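Local coordinates for mandelate racemase/muconate lactonizing enzyme-like protein (Roseovarius sp. TM1035, PDB 3RCY), which probably works as a magnesium-dependent enzyme of the enolase superfamily, abstracting a proton from the carbon beside a substrate carboxylate, though its true substrate is not established, at residues Asp104-Gly107 against Lys108-Arg112; Ile291-Met294 against Lys295-Ala298; Val297-Met300 against Ala301-Tyr304; Val323-Ala326 against Ala327-Asn331. All coordinates share one frame; numbering follows the deposited sequence.

Following the chain from the N terminus, contact 1 comes first, at the end of helix 89-110 in the N-terminal domain; the other three lie in the C-terminal barrel domain. Each closes only a turn or so of chain, so none encloses or crosses another. Contacts 2 and 3 follow each other along helix 290-302 and share Val297 and Ala298, while contact 4 is the passage from helix 316-327 into the loop that follows. Contact 4 is joined to the helix of contacts 2 and 3 by probable hydrogen bonds from Lys295 NZ to Ser328 OG and from Asn331 ND2 to Ala298 O. Contact 1 stands apart, its nearest atoms about 6 Å from contact 2. All four touch the second subunit.

Contact 1. Residues Asp104-Gly107 against Lys108-Arg112; sequences DILG and KARGR
Lys108, Ala109 and Arg110 give their backbone N-H groups to the carbonyls of Asp104, Ile105 and Leu106, so the chain runs as regular alpha-helix until phi turns positive at Gly111. The shortest of these bonds is Arg110 N to Leu106 O, at 2.8 Å.

On one side Lys108 leaves with CG beside its own backbone N (chi1 -66°), and the extended chain beyond carries it back past the carbonyl of Asp104. The two side chains cross at a slant, Lys108 CE coming 3.6 Å from Asp104 OD1. The charged ends stay apart: the salt bridge from Lys108 NZ to Asp104 OD2 is long, 3.9 Å, and a water fills in, 2.7 Å from Asp104 OD2 and 2.9 Å from Lys108 NZ. Both groups have firmer partners, for Asp104 OD2 accepts from Trp38 N and OD1 from Leu366 N, while Lys108 NZ also donates to Thr36 O. A methionine in place of this lysine would probably leave the bridging water and Thr36 O without their donor and the Asp104 carboxylate without a nearby positive charge.

Arg110 takes another course, bent at chi2 (-101°), its guanidinium passing Leu106 CD2 obliquely to form a salt bridge with Glu69. Arg112 pairs with Glu69 of the second subunit.

Beyond the last turn, Arg112 N reaches back to Gly107 O (2.9 Å), and Gly111 N makes a weak bond to Lys108 O (3.2 Å). With Gly111 as the C-prime residue, this is a Schellman motif, and it terminates helix 89-110 of the N-terminal domain.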
loop_
_atom_site.group_PDB
_atom_site.type_symbol
_atom_site.label_atom_id
_atom_site.label_comp_id
_atom_site.label_asym_id
_atom_site.label_seq_id
_atom_site.Cartn_x
_atom_site.Cartn_y
_atom_site.Cartn_z
ATOM N N ASP A 104 -8.003 41.374 14.688
ATOM C CA ASP A 104 -7.554 42.660 15.212
ATOM C C ASP A 104 -8.699 43.316 16.008
ATOM O O ASP A 104 -8.499 43.740 17.151
ATOM C CB ASP A 104 -7.070 43.557 14.063
ATOM C CG ASP A 104 -6.220 44.737 14.538
ATOM O OD1 ASP A 104 -5.687 44.698 15.668
ATOM O OD2 ASP A 104 -6.079 45.712 13.760
ATOM N N ILE A 105 -9.893 43.362 15.410
ATOM C CA ILE A 105 -11.111 43.835 16.086
ATOM C C ILE A 105 -11.431 43.049 17.380
ATOM O O ILE A 105 -11.708 43.648 18.412
ATOM C CB ILE A 105 -12.338 43.820 15.131
ATOM C CG1 ILE A 105 -12.290 45.028 14.181
ATOM C CG2 ILE A 105 -13.658 43.833 15.922
ATOM C CD1 ILE A 105 -13.084 44.845 12.906
ATOM N N LEU A 106 -11.386 41.718 17.306
ATOM C CA LEU A 106 -11.706 40.867 18.453
ATOM C C LEU A 106 -10.761 41.123 19.623
ATOM O O LEU A 106 -11.215 41.289 20.757
ATOM C CB LEU A 106 -11.721 39.380 18.063
ATOM C CG LEU A 106 -12.905 38.955 17.178
ATOM C CD1 LEU A 106 -12.649 37.611 16.492
ATOM C CD2 LEU A 106 -14.227 38.925 17.969
ATOM N N GLY A 107 -9.461 41.191 19.348
ATOM C CA GLY A 107 -8.492 41.515 20.401
ATOM C C GLY A 107 -8.765 42.861 21.066
ATOM O O GLY A 107 -8.696 42.988 22.299
ATOM N N LYS A 108 -9.078 43.868 20.255
ATOM C CA LYS A 108 -9.426 45.191 20.785
ATOM C C LYS A 108 -10.688 45.145 21.645
ATOM O O LYS A 108 -10.720 45.725 22.732
ATOM C CB LYS A 108 -9.554 46.239 19.662
ATOM C CG LYS A 108 -8.232 46.516 18.955
ATOM C CD LYS A 108 -8.336 47.607 17.904
ATOM C CE LYS A 108 -7.043 47.683 17.098
ATOM N NZ LYS A 108 -7.132 48.689 15.984
ATOM N N ALA A 109 -11.717 44.448 21.160
ATOM C CA ALA A 109 -12.969 44.310 21.905
ATOM C C ALA A 109 -12.786 43.548 23.225
ATOM O O ALA A 109 -13.418 43.871 24.234
ATOM C CB ALA A 109 -14.039 43.647 21.040
ATOM N N ARG A 110 -11.907 42.549 23.204
ATOM C CA ARG A 110 -11.594 41.733 24.381
ATOM C C ARG A 110 -10.581 42.396 25.318
ATOM O O ARG A 110 -10.421 41.960 26.458
ATOM C CB ARG A 110 -11.017 40.389 23.948
ATOM C CG ARG A 110 -11.909 39.572 23.049
ATOM C CD ARG A 110 -12.610 38.479 23.800
ATOM N NE ARG A 110 -13.314 37.586 22.881
ATOM C CZ ARG A 110 -14.583 37.738 22.524
ATOM N NH1 ARG A 110 -15.299 38.746 23.014
ATOM N NH2 ARG A 110 -15.138 36.877 21.677
ATOM N N GLY A 111 -9.884 43.416 24.822
ATOM C CA GLY A 111 -8.778 44.047 25.561
ATOM C C GLY A 111 -7.567 43.127 25.722
ATOM O O GLY A 111 -6.838 43.227 26.712
ATOM N N ARG A 112 -7.359 42.229 24.756
ATOM C CA ARG A 112 -6.258 41.248 24.800
ATOM C C ARG A 112 -5.535 41.152 23.457
ATOM O O ARG A 112 -6.138 41.407 22.407
ATOM C CB ARG A 112 -6.779 39.849 25.194
ATOM C CG ARG A 112 -7.465 39.761 26.581
ATOM C CD ARG A 112 -6.497 39.970 27.776
ATOM N NE ARG A 112 -5.442 38.947 27.847
ATOM C CZ ARG A 112 -4.140 39.205 27.980
ATOM N NH1 ARG A 112 -3.698 40.460 28.080
ATOM N NH2 ARG A 112 -3.272 38.206 28.031
HETATM O O HOH W 1 -4.816 47.984 14.462
#

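Contact 2. Residues Ile291-Met294 against Lys295-Ala298; sequences IWEM and KKVA
Met294 and Val297 form the tight part of this helical turn: their side chains lie alongside each other and point the same way, with Met294 CE 3.5 Å from Val297 CG2. Bends at chi2 (-50°) and chi3 (96°) fold the methionine back so that its methyl, and not SD, makes the closest touch. Pro283 and Leu285 pack on the methionine and Phe269 on the valine, so this face of helix 290-302 is apolar and buried. Regular backbone bonds, such as Ala298 N to Met294 O at 2.8 Å, hold the turn.

The other face is polar and looser. Lys296, extended, crosses both Trp292 and Glu293 at a slant, its CE 4.2 Å from Trp292 NE1 and its CD 3.9 Å from Glu293 OE1. Glu293 OE1 and Lys296 NZ are 4.5 Å apart, beyond a salt bridge, and one water joins them at 2.8 Å from each. The closer charge partners lie outside this turn. Glu293 OE1 pairs with Lys266; Glu72 takes Lys296 NZ on OE1 and Trp292 NE1 on OE2; and Lys296 NZ also meets Glu302 of the second subunit.

The chemistry thus implies a helix with two characters, apolar on the Met294-Val297 face, and on the other tied into a charge network of its own chain, through Glu72 and Lys266, that extends to Glu302 of the second subunit and probably keeps Lys296 protonated.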
loop_
_atom_site.group_PDB
_atom_site.type_symbol
_atom_site.label_atom_id
_atom_site.label_comp_id
_atom_site.label_asym_id
_atom_site.label_seq_id
_atom_site.Cartn_x
_atom_site.Cartn_y
_atom_site.Cartn_z
ATOM N N ILE A 291 -6.103 33.342 10.245
ATOM C CA ILE A 291 -5.483 32.869 11.490
ATOM C C ILE A 291 -6.123 31.581 12.018
ATOM O O ILE A 291 -5.413 30.629 12.340
ATOM C CB ILE A 291 -5.480 33.980 12.584
ATOM C CG1 ILE A 291 -4.614 35.166 12.143
ATOM C CG2 ILE A 291 -5.010 33.428 13.953
ATOM C CD1 ILE A 291 -4.825 36.453 12.952
ATOM N N TRP A 292 -7.452 31.561 12.103
ATOM C CA TRP A 292 -8.181 30.415 12.668
ATOM C C TRP A 292 -8.019 29.160 11.819
ATOM O O TRP A 292 -7.750 28.087 12.346
ATOM C CB TRP A 292 -9.665 30.753 12.835
ATOM C CG TRP A 292 -10.436 29.840 13.757
ATOM C CD1 TRP A 292 -11.424 28.956 13.405
ATOM C CD2 TRP A 292 -10.292 29.731 15.181
ATOM N NE1 TRP A 292 -11.902 28.305 14.525
ATOM C CE2 TRP A 292 -11.230 28.766 15.626
ATOM C CE3 TRP A 292 -9.471 30.366 16.127
ATOM C CZ2 TRP A 292 -11.366 28.417 16.979
ATOM C CZ3 TRP A 292 -9.604 30.022 17.472
ATOM C CH2 TRP A 292 -10.547 29.048 17.885
ATOM N N GLU A 293 -8.187 29.301 10.504
ATOM C CA GLU A 293 -7.991 28.184 9.575
ATOM C C GLU A 293 -6.567 27.622 9.708
ATOM O O GLU A 293 -6.368 26.404 9.728
ATOM C CB GLU A 293 -8.304 28.634 8.133
ATOM C CG GLU A 293 -8.083 27.584 7.048
ATOM C CD GLU A 293 -9.148 26.500 6.998
ATOM O OE1 GLU A 293 -10.053 26.456 7.866
ATOM O OE2 GLU A 293 -9.074 25.681 6.061
ATOM N N MET A 294 -5.586 28.509 9.852
ATOM C CA MET A 294 -4.205 28.067 10.036
ATOM C C MET A 294 -3.921 27.442 11.407
ATOM O O MET A 294 -3.007 26.627 11.523
ATOM C CB MET A 294 -3.207 29.180 9.688
ATOM C CG MET A 294 -3.112 29.446 8.170
ATOM S SD MET A 294 -2.853 27.934 7.204
ATOM C CE MET A 294 -4.515 27.493 6.707
ATOM N N LYS A 295 -4.708 27.805 12.427
ATOM C CA LYS A 295 -4.676 27.088 13.715
ATOM C C LYS A 295 -5.113 25.631 13.541
ATOM O O LYS A 295 -4.544 24.712 14.146
ATOM C CB LYS A 295 -5.539 27.792 14.782
ATOM C CG LYS A 295 -4.907 29.053 15.405
ATOM C CD LYS A 295 -3.757 28.730 16.392
ATOM C CE LYS A 295 -4.250 28.126 17.709
ATOM N NZ LYS A 295 -3.140 28.050 18.727
ATOM N N LYS A 296 -6.125 25.420 12.708
ATOM C CA LYS A 296 -6.563 24.074 12.365
ATOM C C LYS A 296 -5.426 23.298 11.706
ATOM O O LYS A 296 -5.158 22.146 12.069
ATOM C CB LYS A 296 -7.805 24.122 11.463
ATOM C CG LYS A 296 -9.046 24.727 12.143
ATOM C CD LYS A 296 -10.305 24.550 11.286
ATOM C CE LYS A 296 -11.571 24.988 12.034
ATOM N NZ LYS A 296 -12.779 25.027 11.122
ATOM N N VAL A 297 -4.731 23.939 10.764
ATOM C CA VAL A 297 -3.592 23.310 10.082
ATOM C C VAL A 297 -2.436 23.023 11.036
ATOM O O VAL A 297 -1.824 21.955 10.962
ATOM C CB VAL A 297 -3.133 24.136 8.841
ATOM C CG1 VAL A 297 -1.846 23.577 8.252
ATOM C CG2 VAL A 297 -4.224 24.129 7.797
ATOM N N ALA A 298 -2.149 23.965 11.935
ATOM C CA ALA A 298 -1.106 23.766 12.951
ATOM C C ALA A 298 -1.354 22.516 13.796
ATOM O O ALA A 298 -0.413 21.772 14.085
ATOM C CB ALA A 298 -0.966 25.009 13.855
HETATM O O HOH W 2 -11.995 27.271 9.644
#

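Contact 3. Residues Val297-Met300 against Ala301-Tyr304; sequences VAAM and AEVY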
loop_
_atom_site.group_PDB
_atom_site.type_symbol
_atom_site.label_atom_id
_atom_site.label_comp_id
_atom_site.label_asym_id
_atom_site.label_seq_id
_atom_site.Cartn_x
_atom_site.Cartn_y
_atom_site.Cartn_z
ATOM N N VAL A 297 -4.731 23.939 10.764
ATOM C CA VAL A 297 -3.592 23.310 10.082
ATOM C C VAL A 297 -2.436 23.023 11.036
ATOM O O VAL A 297 -1.824 21.955 10.962
ATOM C CB VAL A 297 -3.133 24.136 8.841
ATOM C CG1 VAL A 297 -1.846 23.577 8.252
ATOM C CG2 VAL A 297 -4.224 24.129 7.797
ATOM N N ALA A 298 -2.149 23.965 11.935
ATOM C CA ALA A 298 -1.106 23.766 12.951
ATOM C C ALA A 298 -1.354 22.516 13.796
ATOM O O ALA A 298 -0.413 21.772 14.085
ATOM C CB ALA A 298 -0.966 25.009 13.855
ATOM N N ALA A 299 -2.611 22.290 14.186
ATOM C CA ALA A 299 -2.982 21.102 14.969
ATOM C C ALA A 299 -2.788 19.818 14.167
ATOM O O ALA A 299 -2.343 18.802 14.711
ATOM C CB ALA A 299 -4.414 21.207 15.463
ATOM N N MET A 300 -3.133 19.863 12.881
ATOM C CA MET A 300 -2.850 18.752 11.969
ATOM C C MET A 300 -1.352 18.451 11.888
ATOM O O MET A 300 -0.938 17.287 11.984
ATOM C CB MET A 300 -3.417 19.044 10.579
ATOM C CG MET A 300 -4.923 19.012 10.563
ATOM S SD MET A 300 -5.616 19.869 9.154
ATOM C CE MET A 300 -7.249 20.201 9.816
ATOM N N ALA A 301 -0.540 19.494 11.730
ATOM C CA ALA A 301 0.916 19.316 11.741
ATOM C C ALA A 301 1.423 18.645 13.028
ATOM O O ALA A 301 2.344 17.815 12.979
ATOM C CB ALA A 301 1.620 20.645 11.505
ATOM N N GLU A 302 0.824 18.998 14.169
ATOM C CA GLU A 302 1.178 18.373 15.449
ATOM C C GLU A 302 1.110 16.854 15.408
ATOM O O GLU A 302 2.024 16.190 15.901
ATOM C CB GLU A 302 0.302 18.873 16.599
ATOM C CG GLU A 302 0.590 20.286 17.083
ATOM C CD GLU A 302 -0.096 20.554 18.410
ATOM O OE1 GLU A 302 0.348 19.980 19.428
ATOM O OE2 GLU A 302 -1.086 21.313 18.441
ATOM N N VAL A 303 0.039 16.301 14.829
ATOM C CA VAL A 303 -0.135 14.840 14.795
ATOM C C VAL A 303 0.680 14.141 13.699
ATOM O O VAL A 303 0.595 12.919 13.529
ATOM C CB VAL A 303 -1.621 14.398 14.753
ATOM C CG1 VAL A 303 -2.349 14.912 15.996
ATOM C CG2 VAL A 303 -2.317 14.863 13.473
ATOM N N TYR A 304 1.464 14.926 12.967
ATOM C CA TYR A 304 2.476 14.389 12.056
ATOM C C TYR A 304 3.880 14.700 12.562
ATOM O O TYR A 304 4.848 14.446 11.857
ATOM C CB TYR A 304 2.289 14.936 10.632
ATOM C CG TYR A 304 1.138 14.276 9.914
ATOM C CD1 TYR A 304 -0.164 14.723 10.106
ATOM C CD2 TYR A 304 1.345 13.166 9.092
ATOM C CE1 TYR A 304 -1.242 14.099 9.481
ATOM C CE2 TYR A 304 0.272 12.530 8.454
ATOM C CZ TYR A 304 -1.018 13.004 8.655
ATOM O OH TYR A 304 -2.093 12.405 8.030
#
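The backbone bonds between Val297-Met300 and Ala301-Tyr304 begin strong and then weaken. Ala301 N meets Val297 O at 2.9 Å, almost straight (166° at the hydrogen), and Glu302 N follows to Ala298 O at 3.0 Å. Val303 N then divides itself between two weak bonds, to Ala299 O at 3.5 Å and to Met300 O at 3.2 Å.

The carbonyl of Met300 is also where the side chains gather. Val303 CG2 sits between its own backbone N and carbonyl carbon, which brings this methyl up against Met300 O, 3.2 Å away. Tyr304 comes to the same oxygen edge-on, with CD1 3.3 Å away and the oxygen in the plane of the ring, so besides the weak bond from Val303 N, two carbon atoms crowd this oxygen.

Charged and aromatic ends look outward to the second subunit. Glu302 OE2 forms a salt bridge with Lys296 of the second subunit, and Tyr304 OH a hydrogen bond with Arg274 of the second subunit, which also makes a cation-pi contact with the ring. Met300 itself packs on Leu273 of its own chain.

This is the C-terminal part of helix 290-302, the helix of the beta-alpha-beta crossover from strand 280-281 to strand 307-308 in the enolase-type barrel.

Contact 4. Residues Val323-Ala326 against Ala327-Asn331; sequences VHFA and ASIPN
Phe325 and Ile329 cross at a slant, the isoleucine meeting the ring with both branches: Ile329 CG2 lies 4.1 Å from Phe325 CE1, and Ile329 CD1 the same distance from Phe325 CE2. The phenylalanine gets there by carrying CG opposite its own N (chi1 170°), which swings the ring along the chain toward the residues that follow. Cutting the isoleucine down to an alanine would probably strip this aliphatic cover from the Phe325 ring, opening a gap and giving the ring more room to turn.

Ser328 is turned back on the helix. With chi1 at 75°, OG donates to Phe325 O at 2.8 Å, while Ser328 N reaches that oxygen too, at 3.1 Å. Both arrive from the same face of the carbonyl plane, the N from well above it and OG with a smaller tilt. Lys295 NZ donates to the same serine oxygen and so joins the turn to helix 290-302. Ile329 N makes only a weak bond to Ala326 O.

Back along the helix, the His324 ring meets that of Trp115. The arrangement is the passage from helix 316-327 of the enolase-type barrel into the loop before strand 335-336.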
loop_
_atom_site.group_PDB
_atom_site.type_symbol
_atom_site.label_atom_id
_atom_site.label_comp_id
_atom_site.label_asym_id
_atom_site.label_seq_id
_atom_site.Cartn_x
_atom_site.Cartn_y
_atom_site.Cartn_z
ATOM N N VAL A 323 2.884 36.525 13.681
ATOM C CA VAL A 323 3.493 36.561 15.004
ATOM C C VAL A 323 2.525 36.090 16.087
ATOM O O VAL A 323 2.894 35.267 16.929
ATOM C CB VAL A 323 4.092 37.963 15.316
ATOM C CG1 VAL A 323 4.492 38.084 16.787
ATOM C CG2 VAL A 323 5.305 38.222 14.409
ATOM N N HIS A 324 1.289 36.593 16.060
ATOM C CA HIS A 324 0.263 36.121 17.004
ATOM C C HIS A 324 -0.052 34.630 16.856
ATOM O O HIS A 324 -0.210 33.907 17.856
ATOM C CB HIS A 324 -1.001 36.971 16.865
ATOM C CG HIS A 324 -0.830 38.339 17.434
ATOM N ND1 HIS A 324 -1.025 38.613 18.769
ATOM C CD2 HIS A 324 -0.390 39.489 16.870
ATOM C CE1 HIS A 324 -0.761 39.887 18.996
ATOM N NE2 HIS A 324 -0.361 40.440 17.862
ATOM N N PHE A 325 -0.159 34.189 15.604
ATOM C CA PHE A 325 -0.342 32.781 15.279
ATOM C C PHE A 325 0.804 31.959 15.878
ATOM O O PHE A 325 0.568 31.014 16.641
ATOM C CB PHE A 325 -0.413 32.608 13.754
ATOM C CG PHE A 325 -0.353 31.174 13.284
ATOM C CD1 PHE A 325 -1.390 30.286 13.561
ATOM C CD2 PHE A 325 0.726 30.727 12.531
ATOM C CE1 PHE A 325 -1.337 28.963 13.118
ATOM C CE2 PHE A 325 0.786 29.402 12.074
ATOM C CZ PHE A 325 -0.256 28.521 12.379
ATOM N N ALA A 326 2.036 32.348 15.549
ATOM C CA ALA A 326 3.248 31.666 16.024
ATOM C C ALA A 326 3.373 31.650 17.548
ATOM O O ALA A 326 3.824 30.656 18.119
ATOM C CB ALA A 326 4.476 32.312 15.417
ATOM N N ALA A 327 2.985 32.750 18.200
ATOM C CA ALA A 327 3.062 32.854 19.667
ATOM C C ALA A 327 2.211 31.790 20.375
ATOM O O ALA A 327 2.520 31.397 21.510
ATOM C CB ALA A 327 2.638 34.231 20.120
ATOM N N SER A 328 1.173 31.313 19.682
ATOM C CA SER A 328 0.134 30.466 20.282
ATOM C C SER A 328 0.255 28.970 19.986
ATOM O O SER A 328 -0.535 28.174 20.508
ATOM C CB SER A 328 -1.246 30.947 19.823
ATOM O OG SER A 328 -1.486 30.556 18.473
ATOM N N ILE A 329 1.216 28.575 19.151
ATOM C CA ILE A 329 1.339 27.159 18.778
ATOM C C ILE A 329 2.587 26.493 19.360
ATOM O O ILE A 329 3.652 27.108 19.422
ATOM C CB ILE A 329 1.271 26.949 17.242
ATOM C CG1 ILE A 329 2.460 27.635 16.544
ATOM C CG2 ILE A 329 -0.103 27.433 16.695
ATOM C CD1 ILE A 329 2.634 27.255 15.084
ATOM N N PRO A 330 2.456 25.233 19.808
ATOM C CA PRO A 330 3.633 24.551 20.335
ATOM C C PRO A 330 4.598 24.119 19.235
ATOM O O PRO A 330 5.795 24.011 19.485
ATOM C CB PRO A 330 3.045 23.333 21.072
ATOM C CG PRO A 330 1.730 23.093 20.442
ATOM C CD PRO A 330 1.219 24.442 19.993
ATOM N N ASN A 331 4.090 23.926 18.019
ATOM C CA ASN A 331 4.910 23.431 16.907
ATOM C C ASN A 331 5.375 24.519 15.925
ATOM O O ASN A 331 5.297 24.354 14.704
ATOM C CB ASN A 331 4.208 22.258 16.181
ATOM C CG ASN A 331 2.821 22.632 15.636
ATOM O OD1 ASN A 331 2.124 23.468 16.194
ATOM N ND2 ASN A 331 2.418 21.981 14.559
#